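Local coordinates for protein toxin RelG (Mycobacterium tuberculosis, PDB 3G5O) that acts as the ribonuclease toxin of a type II toxin-antitoxin pair, cutting RNA preferentially at the 3' end of purine ribonucleotides and inhibiting growth unless neutralised by its antitoxin, at residues Arg21-Ala26 and Thr87-Arg92; Tyr75-Arg80 and Leu91-Arg96. All blocks are in the same frame, centred on the assembly; numbering follows the deposited sequence. Where two conformers were deposited one is given.

Contact 1. Residues Arg21-Ala26 and Thr87-Arg92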
ATOM      1  N   ARG C  21      22.302  -9.686   9.907  1.00 19.86           N
ATOM      2  CA  ARG C  21      22.421  -8.925  11.148  1.00 20.06           C
ATOM      3  C   ARG C  21      21.010  -8.481  11.525  1.00 19.51           C
ATOM      4  O   ARG C  21      20.176  -8.240  10.634  1.00 19.88           O
ATOM      5  CB  ARG C  21      23.262  -7.655  10.928  1.00 20.37           C
ATOM      6  CG  ARG C  21      24.651  -7.828  10.319  1.00 23.89           C
ATOM      7  CD  ARG C  21      25.703  -8.168  11.335  1.00 25.65           C
ATOM      8  NE  ARG C  21      25.904  -7.177  12.398  1.00 28.74           N
ATOM      9  CZ  ARG C  21      26.781  -7.349  13.401  1.00 28.53           C
ATOM     10  NH1 ARG C  21      27.539  -8.439  13.425  1.00 30.02           N
ATOM     11  NH2 ARG C  21      26.909  -6.449  14.373  1.00 28.31           N
ATOM     12  N   PHE C  22      20.755  -8.324  12.819  1.00 18.85           N
ATOM     13  CA  PHE C  22      19.451  -7.850  13.299  1.00 19.29           C
ATOM     14  C   PHE C  22      19.746  -6.476  13.880  1.00 19.66           C
ATOM     15  O   PHE C  22      20.734  -6.312  14.629  1.00 20.32           O
ATOM     16  CB  PHE C  22      18.903  -8.737  14.450  1.00 18.58           C
ATOM     17  CG  PHE C  22      18.227 -10.022  13.995  1.00 19.65           C
ATOM     18  CD1 PHE C  22      16.846 -10.162  14.106  1.00 20.38           C
ATOM     19  CD2 PHE C  22      18.975 -11.095  13.532  1.00 19.31           C
ATOM     20  CE1 PHE C  22      16.201 -11.336  13.699  1.00 19.95           C
ATOM     21  CE2 PHE C  22      18.356 -12.277  13.123  1.00 20.51           C
ATOM     22  CZ  PHE C  22      16.954 -12.394  13.238  1.00 18.68           C
ATOM     23  N   THR C  23      18.889  -5.516  13.556  1.00 19.69           N
ATOM     24  CA  THR C  23      18.898  -4.201  14.217  1.00 19.65           C
ATOM     25  C   THR C  23      18.331  -4.387  15.629  1.00 20.79           C
ATOM     26  O   THR C  23      17.726  -5.429  15.947  1.00 18.41           O
ATOM     27  CB  THR C  23      18.014  -3.171  13.480  1.00 19.42           C
ATOM     28  OG1 THR C  23      16.676  -3.681  13.355  1.00 18.17           O
ATOM     29  CG2 THR C  23      18.569  -2.855  12.077  1.00 18.65           C
ATOM     30  N   THR C  24      18.506  -3.359  16.460  1.00 22.24           N
ATOM     31  CA  THR C  24      17.835  -3.260  17.773  1.00 23.38           C
ATOM     32  C   THR C  24      16.345  -3.380  17.655  1.00 20.89           C
ATOM     33  O   THR C  24      15.699  -4.034  18.477  1.00 20.77           O
ATOM     34  CB  THR C  24      18.170  -1.900  18.504  1.00 24.16           C
ATOM     35  OG1 THR C  24      19.581  -1.834  18.689  1.00 28.48           O
ATOM     36  CG2 THR C  24      17.504  -1.816  19.867  1.00 28.48           C
ATOM     37  N   THR C  25      15.783  -2.776  16.615  1.00 20.44           N
ATOM     38  CA  THR C  25      14.303  -2.814  16.421  0.50 19.71           C
ATOM     39  C   THR C  25      13.858  -4.241  16.201  1.00 19.15           C
ATOM     40  O   THR C  25      12.845  -4.678  16.769  1.00 19.27           O
ATOM     41  CB  THR C  25      13.720  -2.062  15.174  0.50 19.32           C
ATOM     42  OG1 THR C  25      14.554  -2.263  14.038  0.50 20.04           O
ATOM     43  CG2 THR C  25      13.461  -0.574  15.423  0.50 21.45           C
ATOM     44  N   ALA C  26      14.589  -4.977  15.375  1.00 18.03           N
ATOM     45  CA  ALA C  26      14.246  -6.368  15.061  1.00 17.23           C
ATOM     46  C   ALA C  26      14.454  -7.267  16.281  1.00 17.69           C
ATOM     47  O   ALA C  26      13.689  -8.188  16.523  1.00 17.70           O
ATOM     48  CB  ALA C  26      15.090  -6.860  13.911  1.00 17.07           C
ATOM     49  N   THR C  87      25.685  -8.408   2.825  1.00 22.81           N
ATOM     50  CA  THR C  87      25.044  -8.326   4.117  1.00 23.18           C
ATOM     51  C   THR C  87      23.528  -8.153   3.940  1.00 22.12           C
ATOM     52  O   THR C  87      23.066  -7.501   2.980  1.00 21.54           O
ATOM     53  CB  THR C  87      25.666  -7.156   4.969  1.00 23.69           C
ATOM     54  OG1 THR C  87      27.025  -7.493   5.296  1.00 25.80           O
ATOM     55  CG2 THR C  87      24.921  -6.948   6.306  1.00 25.66           C
ATOM     56  N   VAL C  88      22.770  -8.772   4.851  1.00 21.01           N
ATOM     57  CA  VAL C  88      21.334  -8.544   4.976  1.00 20.19           C
ATOM     58  C   VAL C  88      21.133  -8.041   6.388  1.00 19.27           C
ATOM     59  O   VAL C  88      21.723  -8.611   7.314  1.00 19.05           O
ATOM     60  CB  VAL C  88      20.584  -9.851   4.851  1.00 20.52           C
ATOM     61  CG1 VAL C  88      19.056  -9.688   5.285  1.00 22.18           C
ATOM     62  CG2 VAL C  88      20.736 -10.396   3.432  1.00 20.22           C
ATOM     63  N   VAL C  89      20.295  -7.006   6.541  1.00 18.15           N
ATOM     64  CA  VAL C  89      19.941  -6.443   7.828  1.00 18.31           C
ATOM     65  C   VAL C  89      18.443  -6.485   8.036  1.00 17.58           C
ATOM     66  O   VAL C  89      17.674  -5.948   7.234  1.00 16.74           O
ATOM     67  CB  VAL C  89      20.460  -4.983   8.005  1.00 18.83           C
ATOM     68  CG1 VAL C  89      20.161  -4.502   9.428  1.00 21.07           C
ATOM     69  CG2 VAL C  89      21.986  -4.911   7.798  1.00 21.74           C
ATOM     70  N   ILE C  90      18.031  -7.192   9.094  1.00 17.29           N
ATOM     71  CA  ILE C  90      16.630  -7.362   9.447  0.50 16.42           C
ATOM     72  C   ILE C  90      16.188  -6.147  10.245  1.00 16.91           C
ATOM     73  O   ILE C  90      16.774  -5.854  11.281  1.00 16.72           O
ATOM     74  CB  ILE C  90      16.433  -8.597  10.371  0.50 16.84           C
ATOM     75  CG1 ILE C  90      17.195  -9.807   9.820  0.50 16.43           C
ATOM     76  CG2 ILE C  90      14.928  -8.899  10.591  0.50 14.64           C
ATOM     77  CD1 ILE C  90      16.710 -10.227   8.458  0.50 15.72           C
ATOM     78  N   LEU C  91      15.136  -5.490   9.782  1.00 16.73           N
ATOM     79  CA  LEU C  91      14.569  -4.292  10.387  1.00 16.69           C
ATOM     80  C   LEU C  91      13.443  -4.653  11.338  1.00 16.42           C
ATOM     81  O   LEU C  91      13.333  -4.041  12.398  1.00 17.74           O
ATOM     82  CB  LEU C  91      13.980  -3.379   9.281  1.00 15.37           C
ATOM     83  CG  LEU C  91      14.932  -3.108   8.117  1.00 19.25           C
ATOM     84  CD1 LEU C  91      14.212  -2.187   7.171  1.00 22.91           C
ATOM     85  CD2 LEU C  91      16.362  -2.507   8.531  1.00 18.78           C
ATOM     86  N   ARG C  92      12.631  -5.640  10.962  1.00 17.26           N
ATOM     87  CA  ARG C  92      11.449  -6.026  11.732  1.00 17.44           C
ATOM     88  C   ARG C  92      11.151  -7.511  11.579  1.00 17.87           C
ATOM     89  O   ARG C  92      11.441  -8.138  10.527  1.00 17.39           O
ATOM     90  CB  ARG C  92      10.188  -5.256  11.267  1.00 19.00           C
ATOM     91  CG  ARG C  92      10.228  -3.691  11.380  1.00 20.62           C
ATOM     92  CD  ARG C  92      10.196  -3.215  12.853  1.00 22.61           C
ATOM     93  NE  ARG C  92       9.105  -3.819  13.635  1.00 26.95           N
ATOM     94  CZ  ARG C  92       7.867  -3.299  13.709  1.00 29.53           C
ATOM     95  NH1 ARG C  92       7.553  -2.184  13.060  1.00 24.44           N
ATOM     96  NH2 ARG C  92       6.937  -3.898  14.437  1.00 30.39           N
TER

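Contact 2. Residues Tyr75-Arg80 and Leu91-Arg96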
ATOM      1  N   TYR C  75       4.938 -16.095  10.098  1.00 17.19           N
ATOM      2  CA  TYR C  75       5.875 -14.980  10.355  1.00 17.90           C
ATOM      3  C   TYR C  75       6.478 -14.336   9.106  1.00 17.40           C
ATOM      4  O   TYR C  75       6.619 -14.984   8.021  1.00 17.75           O
ATOM      5  CB  TYR C  75       6.952 -15.319  11.398  1.00 17.62           C
ATOM      6  CG  TYR C  75       7.937 -16.378  10.967  1.00 19.64           C
ATOM      7  CD1 TYR C  75       9.003 -16.043  10.139  1.00 20.34           C
ATOM      8  CD2 TYR C  75       7.780 -17.713  11.352  1.00 18.23           C
ATOM      9  CE1 TYR C  75       9.913 -16.994   9.745  1.00 21.76           C
ATOM     10  CE2 TYR C  75       8.721 -18.714  10.938  1.00 21.31           C
ATOM     11  CZ  TYR C  75       9.787 -18.305  10.144  1.00 25.01           C
ATOM     12  OH  TYR C  75      10.719 -19.200   9.648  1.00 28.87           O
ATOM     13  N   ARG C  76       6.828 -13.057   9.270  1.00 16.24           N
ATOM     14  CA  ARG C  76       7.501 -12.291   8.239  1.00 16.76           C
ATOM     15  C   ARG C  76       8.693 -11.524   8.757  1.00 16.62           C
ATOM     16  O   ARG C  76       8.688 -11.011   9.882  1.00 16.44           O
ATOM     17  CB  ARG C  76       6.540 -11.312   7.560  1.00 16.84           C
ATOM     18  CG  ARG C  76       5.481 -11.986   6.674  1.00 18.45           C
ATOM     19  CD  ARG C  76       4.429 -10.915   6.318  1.00 22.35           C
ATOM     20  NE  ARG C  76       3.587 -11.295   5.187  1.00 24.71           N
ATOM     21  CZ  ARG C  76       2.444 -11.985   5.283  1.00 28.32           C
ATOM     22  NH1 ARG C  76       1.995 -12.384   6.474  1.00 23.66           N
ATOM     23  NH2 ARG C  76       1.739 -12.257   4.177  1.00 27.70           N
ATOM     24  N   LEU C  77       9.717 -11.427   7.926  1.00 15.27           N
ATOM     25  CA  LEU C  77      10.852 -10.574   8.238  1.00 15.62           C
ATOM     26  C   LEU C  77      10.865  -9.480   7.212  1.00 16.19           C
ATOM     27  O   LEU C  77      10.646  -9.751   6.018  1.00 15.60           O
ATOM     28  CB  LEU C  77      12.156 -11.365   8.108  1.00 15.15           C
ATOM     29  CG  LEU C  77      12.480 -12.243   9.313  1.00 18.26           C
ATOM     30  CD1 LEU C  77      11.489 -13.418   9.333  1.00 19.40           C
ATOM     31  CD2 LEU C  77      13.874 -12.820   9.253  1.00 15.00           C
ATOM     32  N   LEU C  78      11.152  -8.275   7.675  1.00 16.45           N
ATOM     33  CA  LEU C  78      11.356  -7.102   6.817  1.00 16.94           C
ATOM     34  C   LEU C  78      12.853  -6.791   6.811  1.00 16.88           C
ATOM     35  O   LEU C  78      13.467  -6.647   7.869  1.00 16.68           O
ATOM     36  CB  LEU C  78      10.602  -5.892   7.376  1.00 16.21           C
ATOM     37  CG  LEU C  78      10.675  -4.561   6.595  1.00 18.05           C
ATOM     38  CD1 LEU C  78       9.889  -4.732   5.300  1.00 16.76           C
ATOM     39  CD2 LEU C  78      10.098  -3.392   7.439  1.00 17.01           C
ATOM     40  N   TYR C  79      13.457  -6.641   5.640  1.00 16.58           N
ATOM     41  CA  TYR C  79      14.929  -6.546   5.616  1.00 16.71           C
ATOM     42  C   TYR C  79      15.480  -5.717   4.481  1.00 18.44           C
ATOM     43  O   TYR C  79      14.728  -5.384   3.579  1.00 17.50           O
ATOM     44  CB  TYR C  79      15.590  -7.929   5.608  1.00 16.79           C
ATOM     45  CG  TYR C  79      15.169  -8.835   4.498  1.00 16.50           C
ATOM     46  CD1 TYR C  79      15.987  -9.009   3.382  1.00 17.46           C
ATOM     47  CD2 TYR C  79      13.957  -9.545   4.557  1.00 14.50           C
ATOM     48  CE1 TYR C  79      15.620  -9.878   2.334  1.00 16.18           C
ATOM     49  CE2 TYR C  79      13.573 -10.405   3.519  1.00 16.61           C
ATOM     50  CZ  TYR C  79      14.421 -10.578   2.415  1.00 18.71           C
ATOM     51  OH  TYR C  79      14.056 -11.435   1.385  1.00 18.39           O
ATOM     52  N   ARG C  80      16.769  -5.361   4.569  1.00 19.29           N
ATOM     53  CA  ARG C  80      17.462  -4.692   3.488  1.00 21.14           C
ATOM     54  C   ARG C  80      18.604  -5.596   3.046  1.00 22.77           C
ATOM     55  O   ARG C  80      19.115  -6.397   3.843  1.00 21.13           O
ATOM     56  CB  ARG C  80      18.039  -3.355   3.974  1.00 21.68           C
ATOM     57  CG  ARG C  80      16.938  -2.303   4.317  1.00 23.43           C
ATOM     58  CD  ARG C  80      17.571  -0.911   4.482  1.00 27.97           C
ATOM     59  NE  ARG C  80      16.643   0.148   4.899  1.00 29.06           N
ATOM     60  CZ  ARG C  80      15.836   0.801   4.079  1.00 28.75           C
ATOM     61  NH1 ARG C  80      15.821   0.496   2.782  1.00 28.85           N
ATOM     62  NH2 ARG C  80      15.064   1.771   4.549  1.00 27.15           N
ATOM     63  N   LEU C  91      15.136  -5.490   9.782  1.00 16.73           N
ATOM     64  CA  LEU C  91      14.569  -4.292  10.387  1.00 16.69           C
ATOM     65  C   LEU C  91      13.443  -4.653  11.338  1.00 16.42           C
ATOM     66  O   LEU C  91      13.333  -4.041  12.398  1.00 17.74           O
ATOM     67  CB  LEU C  91      13.980  -3.379   9.281  1.00 15.37           C
ATOM     68  CG  LEU C  91      14.932  -3.108   8.117  1.00 19.25           C
ATOM     69  CD1 LEU C  91      14.212  -2.187   7.171  1.00 22.91           C
ATOM     70  CD2 LEU C  91      16.362  -2.507   8.531  1.00 18.78           C
ATOM     71  N   ARG C  92      12.631  -5.640  10.962  1.00 17.26           N
ATOM     72  CA  ARG C  92      11.449  -6.026  11.732  1.00 17.44           C
ATOM     73  C   ARG C  92      11.151  -7.511  11.579  1.00 17.87           C
ATOM     74  O   ARG C  92      11.441  -8.138  10.527  1.00 17.39           O
ATOM     75  CB  ARG C  92      10.188  -5.256  11.267  1.00 19.00           C
ATOM     76  CG  ARG C  92      10.228  -3.691  11.380  1.00 20.62           C
ATOM     77  CD  ARG C  92      10.196  -3.215  12.853  1.00 22.61           C
ATOM     78  NE  ARG C  92       9.105  -3.819  13.635  1.00 26.95           N
ATOM     79  CZ  ARG C  92       7.867  -3.299  13.709  1.00 29.53           C
ATOM     80  NH1 ARG C  92       7.553  -2.184  13.060  1.00 24.44           N
ATOM     81  NH2 ARG C  92       6.937  -3.898  14.437  1.00 30.39           N
ATOM     82  N   VAL C  93      10.506  -8.057  12.606  1.00 16.73           N
ATOM     83  CA  VAL C  93       9.969  -9.433  12.554  1.00 16.81           C
ATOM     84  C   VAL C  93       8.527  -9.354  13.051  1.00 16.87           C
ATOM     85  O   VAL C  93       8.223  -8.682  14.075  1.00 16.71           O
ATOM     86  CB  VAL C  93      10.780 -10.409  13.454  1.00 17.48           C
ATOM     87  CG1 VAL C  93      10.202 -11.842  13.341  1.00 17.90           C
ATOM     88  CG2 VAL C  93      12.239 -10.412  13.030  1.00 17.46           C
ATOM     89  N   ASP C  94       7.624 -10.005  12.341  1.00 17.43           N
ATOM     90  CA  ASP C  94       6.227  -9.983  12.772  1.00 18.55           C
ATOM     91  C   ASP C  94       5.628 -11.396  12.651  1.00 18.77           C
ATOM     92  O   ASP C  94       5.945 -12.144  11.688  1.00 18.06           O
ATOM     93  CB  ASP C  94       5.427  -9.006  11.933  1.00 18.31           C
ATOM     94  CG  ASP C  94       4.110  -8.555  12.638  1.00 24.46           C
ATOM     95  OD1 ASP C  94       4.155  -8.027  13.784  1.00 28.69           O
ATOM     96  OD2 ASP C  94       3.058  -8.720  12.038  1.00 25.77           O
ATOM     97  N   HIS C  95       4.762 -11.725  13.593  1.00 18.12           N
ATOM     98  CA  HIS C  95       4.077 -13.007  13.594  1.00 19.09           C
ATOM     99  C   HIS C  95       2.601 -12.755  13.780  1.00 21.15           C
ATOM    100  O   HIS C  95       2.214 -12.043  14.709  1.00 19.83           O
ATOM    101  CB  HIS C  95       4.557 -13.884  14.758  1.00 19.00           C
ATOM    102  CG  HIS C  95       3.711 -15.101  14.952  1.00 20.33           C
ATOM    103  ND1 HIS C  95       2.857 -15.248  16.021  1.00 18.51           N
ATOM    104  CD2 HIS C  95       3.543 -16.196  14.176  1.00 19.20           C
ATOM    105  CE1 HIS C  95       2.216 -16.401  15.912  1.00 21.36           C
ATOM    106  NE2 HIS C  95       2.600 -16.988  14.791  1.00 20.58           N
ATOM    107  N   ARG C  96       1.787 -13.319  12.884  1.00 22.84           N
ATOM    108  CA  ARG C  96       0.331 -13.169  12.966  1.00 25.47           C
ATOM    109  C   ARG C  96      -0.281 -14.522  12.732  1.00 25.34           C
ATOM    110  O   ARG C  96      -0.301 -14.998  11.584  1.00 24.39           O
ATOM    111  CB  ARG C  96      -0.204 -12.232  11.877  1.00 26.76           C
ATOM    112  CG  ARG C  96       0.264 -10.811  11.951  1.00 32.58           C
ATOM    113  CD  ARG C  96      -0.393  -9.943  13.043  1.00 41.00           C
ATOM    114  NE  ARG C  96       0.531  -8.845  13.405  1.00 46.19           N
ATOM    115  CZ  ARG C  96       0.570  -8.229  14.591  1.00 50.76           C
ATOM    116  NH1 ARG C  96      -0.291  -8.549  15.560  1.00 50.18           N
ATOM    117  NH2 ARG C  96       1.474  -7.274  14.811  1.00 51.55           N
TER

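Contact 1. Residues Arg21-Ala26 and Thr87-Arg92
In the mixed sheet of this RelE/ParE-family toxin, strand 19-23, outermost in this chain, runs parallel to strand 87-95, and residues 21-26 and 87-92 meet where strand 19-23 gives way to helix 24-30. F22 and I90 are bridge partners and run alongside each other in the same direction. With CG of F22 beside its backbone N (chi1 -81°), the phenyl ring presents one face to I90, whose CG1 sits 4.1 Å from the ring centroid and almost on its normal, a CH-pi contact. CG2 of I90, anti to its own backbone N, extends to the methyl of A26, with 3.9 Å between I90 CG2 and A26 CB. This buried face is backed by helix 35-51, where A45 touches F22 and L49 touches I90. R21 and V89 are paired on the other face; there T23 crosses V89 almost perpendicularly, methyl against methyl, 3.5 Å from T23 CG2 to V89 CG1. Chi1 (-54°) puts R21 CG beside the methyl of T87, and the bends at chi2 and chi3 then carry NE to a hydrogen bond with T83 of the antitoxin chain. That chain also pairs with F22 and T23 as an antiparallel strand, continuing the sheet.

The backbone ladder consists of R21 N to V88 O, I90 N to R21 O and T23 N to I90 O, the last nearly straight at 174°. T23 occupies the N-cap position; its OG1, wedged between backbone N and C, lies 3.0 Å from I90 O and 2.6 Å from OG1 of T25. The T25 hydroxyl, placed likewise, donates in the carbonyl plane onto a lone pair of L91, with 2.7 Å from T25 OG1 to L91 O.

Contact 2. Residues Tyr75-Arg80 and Leu91-Arg96
At the edge of the H95 imidazole, near its plane, lies the backbone N of Y75, where the two strands come closest as a non-hydrogen-bonded pair. The phenol of Y75 turns from H95: with CG wedged between backbone N and C (chi1 67°), the ring goes to V41 and F44 of helix 35-51, and the closest side-chain atoms of Y75 and H95 are their CB atoms, 4.4 Å apart. The R76 guanidinium forms a salt bridge with E57 and a cation-pi contact with Y60, both of the antitoxin chain. L91 CD1 lies 3.9 Å from R80 CG and 4.1 Å from R80 NE, approaching the guanidinium obliquely, and R80 NH2 forms a salt bridge with D75 of the antitoxin chain. D94 OD2 receives R96 NE on its syn lone pair at 2.9 Å, a salt bridge tilted from the guanidinium plane, and also hydrogen-bonds to Y60 of the antitoxin chain.

L77 and V93 run alongside each other in the same direction, with L77 CG 4.2 Å from V93 CG2. On the other face L78 crosses R92 obliquely, its CD2 4.0 Å from R92 CG, before the bent arginine turns to a salt bridge with D29. R76 and D94 exchange two backbone hydrogen bonds, and L78 N donates to R92 O from above the carbonyl plane. L78 O receives L91 N at 2.8 Å and, weakly, R92 N at 3.4 Å. Two residues thus face one: a classic beta bulge in the antiparallel hairpin of strands 75-82 and 87-95, inside the sheet of the RelE/ParE fold.

Overall arrangement
From the N terminus, the chain first lays down strand 19-23 at one side of this chain's sheet, then helices 24-30 and 35-51 and strands 57-59, 68-72 and 75-82 before strand 87-95 returns. Contact 1 closes this long excursion of 60 residues by setting the final strand against the first. Contact 2 closes a gap of only ten residues. The two spans overlap, contact 2 starting later and reaching further toward the C terminus. Both end on strand 87-95 and share L91 and R92, so that this strand lies between an early parallel neighbour and a late antiparallel one. Their centres are about 9 Å apart, and V89 O accepts a probable hydrogen bond from R80 N.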